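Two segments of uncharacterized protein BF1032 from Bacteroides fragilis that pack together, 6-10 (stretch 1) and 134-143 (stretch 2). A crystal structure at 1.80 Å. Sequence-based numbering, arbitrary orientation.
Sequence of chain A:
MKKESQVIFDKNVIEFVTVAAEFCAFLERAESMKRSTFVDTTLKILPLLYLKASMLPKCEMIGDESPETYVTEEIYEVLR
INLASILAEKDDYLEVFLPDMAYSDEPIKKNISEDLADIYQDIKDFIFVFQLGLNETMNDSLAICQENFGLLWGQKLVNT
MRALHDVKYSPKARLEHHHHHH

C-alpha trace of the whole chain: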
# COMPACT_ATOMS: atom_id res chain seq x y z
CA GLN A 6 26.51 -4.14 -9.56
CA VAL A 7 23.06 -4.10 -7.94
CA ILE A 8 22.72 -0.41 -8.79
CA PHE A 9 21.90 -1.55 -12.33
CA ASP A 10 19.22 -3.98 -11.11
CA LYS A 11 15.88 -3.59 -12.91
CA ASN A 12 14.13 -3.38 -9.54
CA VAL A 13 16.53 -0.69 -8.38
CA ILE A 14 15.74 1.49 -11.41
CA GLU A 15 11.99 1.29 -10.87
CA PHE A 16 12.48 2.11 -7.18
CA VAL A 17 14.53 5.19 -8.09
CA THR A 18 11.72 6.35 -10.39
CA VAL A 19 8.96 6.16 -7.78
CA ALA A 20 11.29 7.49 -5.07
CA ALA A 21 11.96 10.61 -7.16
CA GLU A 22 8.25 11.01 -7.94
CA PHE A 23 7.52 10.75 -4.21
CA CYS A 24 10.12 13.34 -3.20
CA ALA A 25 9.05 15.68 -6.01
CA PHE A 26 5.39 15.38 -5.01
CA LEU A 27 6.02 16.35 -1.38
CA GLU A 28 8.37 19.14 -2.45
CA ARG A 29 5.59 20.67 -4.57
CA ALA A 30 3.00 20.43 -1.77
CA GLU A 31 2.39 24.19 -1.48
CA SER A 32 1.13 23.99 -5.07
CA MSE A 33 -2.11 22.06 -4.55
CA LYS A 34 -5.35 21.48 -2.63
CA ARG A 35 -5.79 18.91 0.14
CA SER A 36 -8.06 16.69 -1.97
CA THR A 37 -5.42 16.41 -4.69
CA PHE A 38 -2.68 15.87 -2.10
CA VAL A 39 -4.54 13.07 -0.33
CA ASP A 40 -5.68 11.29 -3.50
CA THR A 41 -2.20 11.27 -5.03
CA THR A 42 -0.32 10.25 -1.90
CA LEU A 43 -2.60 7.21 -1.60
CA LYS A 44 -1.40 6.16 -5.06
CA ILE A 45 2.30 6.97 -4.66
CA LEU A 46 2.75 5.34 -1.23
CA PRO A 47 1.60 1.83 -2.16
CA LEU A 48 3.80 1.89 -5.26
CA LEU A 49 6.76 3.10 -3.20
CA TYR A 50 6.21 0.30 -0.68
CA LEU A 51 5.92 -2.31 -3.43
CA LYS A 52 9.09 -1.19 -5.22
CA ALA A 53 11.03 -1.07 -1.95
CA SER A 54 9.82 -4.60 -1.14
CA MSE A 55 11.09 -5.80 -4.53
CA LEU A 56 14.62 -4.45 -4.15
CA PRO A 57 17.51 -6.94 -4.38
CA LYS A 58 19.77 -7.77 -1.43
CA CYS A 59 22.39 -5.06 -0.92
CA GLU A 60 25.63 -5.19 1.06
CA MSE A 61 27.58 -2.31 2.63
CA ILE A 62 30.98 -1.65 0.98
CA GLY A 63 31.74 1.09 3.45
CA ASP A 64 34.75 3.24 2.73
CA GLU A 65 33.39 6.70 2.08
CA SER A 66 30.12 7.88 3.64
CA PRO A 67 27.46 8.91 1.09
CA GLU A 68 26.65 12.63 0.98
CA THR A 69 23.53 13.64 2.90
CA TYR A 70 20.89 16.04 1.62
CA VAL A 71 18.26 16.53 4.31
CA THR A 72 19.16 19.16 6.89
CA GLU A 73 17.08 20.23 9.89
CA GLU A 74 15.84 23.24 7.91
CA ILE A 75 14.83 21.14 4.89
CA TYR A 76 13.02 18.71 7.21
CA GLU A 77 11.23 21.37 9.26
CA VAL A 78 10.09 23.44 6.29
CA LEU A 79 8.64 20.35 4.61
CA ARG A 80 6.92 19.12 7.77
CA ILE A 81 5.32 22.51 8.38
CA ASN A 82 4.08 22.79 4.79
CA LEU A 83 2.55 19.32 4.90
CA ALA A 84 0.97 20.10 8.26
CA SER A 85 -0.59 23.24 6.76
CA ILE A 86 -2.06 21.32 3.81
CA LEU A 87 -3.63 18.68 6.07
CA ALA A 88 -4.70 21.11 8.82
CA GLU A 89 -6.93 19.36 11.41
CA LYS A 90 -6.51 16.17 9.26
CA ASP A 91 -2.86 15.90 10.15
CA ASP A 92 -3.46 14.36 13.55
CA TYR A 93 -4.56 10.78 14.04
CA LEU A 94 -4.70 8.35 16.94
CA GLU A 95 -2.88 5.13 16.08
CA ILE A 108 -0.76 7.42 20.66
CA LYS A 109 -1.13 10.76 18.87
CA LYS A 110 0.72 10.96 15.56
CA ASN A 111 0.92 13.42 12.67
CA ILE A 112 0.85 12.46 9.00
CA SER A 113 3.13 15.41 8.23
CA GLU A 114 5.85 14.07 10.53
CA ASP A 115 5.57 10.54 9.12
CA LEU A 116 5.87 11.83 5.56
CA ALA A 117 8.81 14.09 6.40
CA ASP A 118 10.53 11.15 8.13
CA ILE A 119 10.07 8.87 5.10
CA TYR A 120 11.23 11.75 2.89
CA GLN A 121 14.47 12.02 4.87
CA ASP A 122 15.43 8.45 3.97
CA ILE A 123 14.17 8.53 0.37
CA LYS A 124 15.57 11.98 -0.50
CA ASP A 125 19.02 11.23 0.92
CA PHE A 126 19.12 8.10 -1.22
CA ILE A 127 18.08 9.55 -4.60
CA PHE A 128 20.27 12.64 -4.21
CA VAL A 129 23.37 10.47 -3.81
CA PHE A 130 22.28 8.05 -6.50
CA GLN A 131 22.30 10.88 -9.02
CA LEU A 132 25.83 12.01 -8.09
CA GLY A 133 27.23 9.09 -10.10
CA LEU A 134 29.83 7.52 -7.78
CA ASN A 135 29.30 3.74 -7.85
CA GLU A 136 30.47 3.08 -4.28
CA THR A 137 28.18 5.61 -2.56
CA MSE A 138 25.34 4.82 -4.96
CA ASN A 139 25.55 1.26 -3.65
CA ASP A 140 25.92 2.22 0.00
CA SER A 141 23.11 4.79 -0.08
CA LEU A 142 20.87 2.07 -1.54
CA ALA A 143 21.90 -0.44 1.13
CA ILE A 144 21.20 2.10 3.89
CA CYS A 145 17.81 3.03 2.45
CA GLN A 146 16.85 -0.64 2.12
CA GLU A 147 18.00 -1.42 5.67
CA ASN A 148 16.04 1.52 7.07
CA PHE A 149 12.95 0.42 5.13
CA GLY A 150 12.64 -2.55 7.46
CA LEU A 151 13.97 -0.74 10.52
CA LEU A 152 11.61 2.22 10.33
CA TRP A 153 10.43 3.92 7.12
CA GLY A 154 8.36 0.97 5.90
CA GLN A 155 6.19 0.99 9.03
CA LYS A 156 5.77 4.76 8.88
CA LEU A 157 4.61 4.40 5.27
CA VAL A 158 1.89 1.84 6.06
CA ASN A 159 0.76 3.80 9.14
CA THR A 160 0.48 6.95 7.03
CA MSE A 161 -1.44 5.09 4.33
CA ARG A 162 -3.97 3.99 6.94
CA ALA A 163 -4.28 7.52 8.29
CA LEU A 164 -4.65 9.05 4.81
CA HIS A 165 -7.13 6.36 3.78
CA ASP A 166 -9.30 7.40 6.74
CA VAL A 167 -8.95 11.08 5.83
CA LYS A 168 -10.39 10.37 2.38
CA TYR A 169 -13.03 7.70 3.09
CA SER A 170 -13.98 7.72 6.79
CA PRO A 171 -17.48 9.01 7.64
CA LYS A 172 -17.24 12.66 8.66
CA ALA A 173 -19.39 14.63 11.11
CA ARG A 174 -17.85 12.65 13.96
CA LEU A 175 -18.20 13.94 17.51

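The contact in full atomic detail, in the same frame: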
# COMPACT_ATOMS: atom_id res chain seq x y z
N GLN A 6 27.01 -2.74 -9.70
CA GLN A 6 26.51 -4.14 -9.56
C GLN A 6 24.98 -4.16 -9.42
O GLN A 6 24.27 -4.23 -10.42
CB GLN A 6 27.15 -4.81 -8.33
CG GLN A 6 28.67 -4.78 -8.35
CD GLN A 6 29.28 -5.57 -7.20
OE1 GLN A 6 29.05 -5.28 -6.03
NE2 GLN A 6 30.06 -6.59 -7.55
N VAL A 7 24.50 -4.10 -8.19
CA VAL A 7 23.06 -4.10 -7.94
C VAL A 7 22.43 -2.78 -8.36
O VAL A 7 21.23 -2.72 -8.64
CB VAL A 7 22.74 -4.35 -6.44
CG1 VAL A 7 23.19 -5.74 -6.04
CG2 VAL A 7 23.43 -3.30 -5.58
N ILE A 8 23.23 -1.72 -8.41
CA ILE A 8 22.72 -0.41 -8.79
C ILE A 8 22.18 -0.38 -10.21
O ILE A 8 21.57 0.60 -10.64
CB ILE A 8 23.81 0.67 -8.65
CG1 ILE A 8 25.01 0.33 -9.54
CG2 ILE A 8 24.23 0.79 -7.19
CD1 ILE A 8 26.06 1.41 -9.57
N PHE A 9 22.39 -1.47 -10.96
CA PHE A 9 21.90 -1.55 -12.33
C PHE A 9 20.68 -2.48 -12.37
O PHE A 9 20.06 -2.65 -13.42
CB PHE A 9 22.99 -2.10 -13.25
CG PHE A 9 24.23 -1.25 -13.30
CD1 PHE A 9 24.16 0.08 -13.71
CD2 PHE A 9 25.46 -1.78 -12.92
CE1 PHE A 9 25.31 0.87 -13.75
CE2 PHE A 9 26.61 -0.99 -12.96
CZ PHE A 9 26.54 0.33 -13.37
N ASP A 10 20.36 -3.06 -11.23
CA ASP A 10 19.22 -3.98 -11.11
C ASP A 10 17.94 -3.32 -11.62
O ASP A 10 17.68 -2.15 -11.36
CB ASP A 10 19.05 -4.39 -9.65
CG ASP A 10 18.06 -5.52 -9.48
OD1 ASP A 10 18.39 -6.67 -9.82
OD2 ASP A 10 16.94 -5.24 -9.00
N LEU A 134 28.69 8.29 -8.30
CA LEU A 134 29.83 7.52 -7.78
C LEU A 134 29.32 6.14 -7.37
O LEU A 134 28.55 6.01 -6.41
CB LEU A 134 30.45 8.26 -6.58
CG LEU A 134 31.75 7.70 -5.98
CD1 LEU A 134 32.82 7.57 -7.05
CD2 LEU A 134 32.21 8.60 -4.84
N ASN A 135 29.74 5.12 -8.10
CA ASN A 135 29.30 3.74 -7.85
C ASN A 135 29.27 3.29 -6.39
O ASN A 135 28.26 2.77 -5.92
CB ASN A 135 30.15 2.77 -8.67
CG ASN A 135 29.64 1.34 -8.60
OD1 ASN A 135 29.74 0.68 -7.57
ND2 ASN A 135 29.07 0.87 -9.71
N GLU A 136 30.37 3.49 -5.68
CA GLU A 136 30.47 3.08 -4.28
C GLU A 136 29.38 3.65 -3.36
O GLU A 136 28.74 2.91 -2.62
CB GLU A 136 31.84 3.45 -3.70
CG GLU A 136 33.02 2.92 -4.51
CD GLU A 136 33.31 3.77 -5.74
OE1 GLU A 136 33.70 4.94 -5.57
OE2 GLU A 136 33.15 3.26 -6.87
N THR A 137 29.18 4.97 -3.40
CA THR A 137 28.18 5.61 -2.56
C THR A 137 26.77 5.39 -3.09
O THR A 137 25.81 5.50 -2.34
CB THR A 137 28.47 7.12 -2.39
OG1 THR A 137 28.65 7.73 -3.67
CG2 THR A 137 29.72 7.33 -1.54
N MSE A 138 26.65 5.09 -4.38
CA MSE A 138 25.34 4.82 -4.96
C MSE A 138 24.90 3.50 -4.34
O MSE A 138 23.74 3.32 -3.95
CB MSE A 138 25.43 4.66 -6.48
CG MSE A 138 25.62 5.97 -7.25
SE MSE A 138 25.86 5.67 -9.15
CE MSE A 138 24.04 5.25 -9.62
N ASN A 139 25.84 2.56 -4.23
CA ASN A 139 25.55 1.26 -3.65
C ASN A 139 25.26 1.35 -2.16
O ASN A 139 24.29 0.76 -1.68
CB ASN A 139 26.71 0.30 -3.89
CG ASN A 139 26.51 -1.03 -3.20
OD1 ASN A 139 26.78 -1.17 -2.01
ND2 ASN A 139 26.01 -2.01 -3.94
N ASP A 140 26.10 2.08 -1.44
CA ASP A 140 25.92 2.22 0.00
C ASP A 140 24.66 2.99 0.38
O ASP A 140 23.99 2.63 1.35
CB ASP A 140 27.16 2.86 0.63
CG ASP A 140 28.31 1.87 0.75
OD1 ASP A 140 28.19 0.77 0.17
OD2 ASP A 140 29.31 2.19 1.42
N SER A 141 24.32 4.03 -0.38
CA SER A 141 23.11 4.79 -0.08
C SER A 141 21.89 3.89 -0.27
O SER A 141 20.92 3.97 0.47
CB SER A 141 23.00 6.04 -0.97
OG SER A 141 22.90 5.72 -2.35
N LEU A 142 21.96 3.01 -1.27
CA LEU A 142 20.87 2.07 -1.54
C LEU A 142 20.75 1.09 -0.38
O LEU A 142 19.66 0.85 0.15
CB LEU A 142 21.13 1.29 -2.83
CG LEU A 142 20.12 0.19 -3.13
CD1 LEU A 142 18.75 0.80 -3.34
CD2 LEU A 142 20.55 -0.60 -4.37
N ALA A 143 21.88 0.51 0.03
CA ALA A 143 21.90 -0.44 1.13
C ALA A 143 21.32 0.18 2.40
O ALA A 143 20.53 -0.46 3.11
CB ALA A 143 23.33 -0.92 1.39

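Residues 7-9 form a short 3-10 segment, closed by a firm backbone hydrogen bond from D10 N to V7 O (2.8 Å) and a weak one from F9 N to Q6 O (3.4 Å). Residues 135-143 begin a helix that runs on beyond the stretch; L134 occupies its N-cap position, and its O accepts the first backbone hydrogen bond of the series, from M138 N at 2.9 Å. The backbones come closest at I8 and N139, whose CA atoms lie 6.1 Å apart. No hydrogen bond crosses between the stretches, so the contact, which buries 322 Å² in all, rests on side-chain packing.

I8 is its centre: buried, pointing toward the helix, and covered over more area than any other residue here. With chi1 p and chi2 t, its two branches reach different places. CG2 settles against the helix, 3.8 Å from N139 CA and 4.1 Å from M138 CB, while CD1 extends toward the first helical turn and comes within 3.1 Å of N135 ND2. A branched aliphatic chain suits this position because it can cover both the helix backbone and the neighbouring side chains.

V7 also points toward the helix and carries the packing one turn further along, its CG2 lying 4.1 Å from L142 CD2. The same methyl touches the side chain of N139, which leaves CA sideways but brings its end nearer to V7. N135, with chi1 t, likewise swings its end inward, so that its aliphatic and amide atoms border the apolar patch near the more exposed Q6 and F9. F9 contributes little: CE2 just reaches N135 ND2 at 4.5 Å, with the amide oblique to the ring. D10 stays out of reach; its carboxylate instead caps a backbone N of the helix that follows.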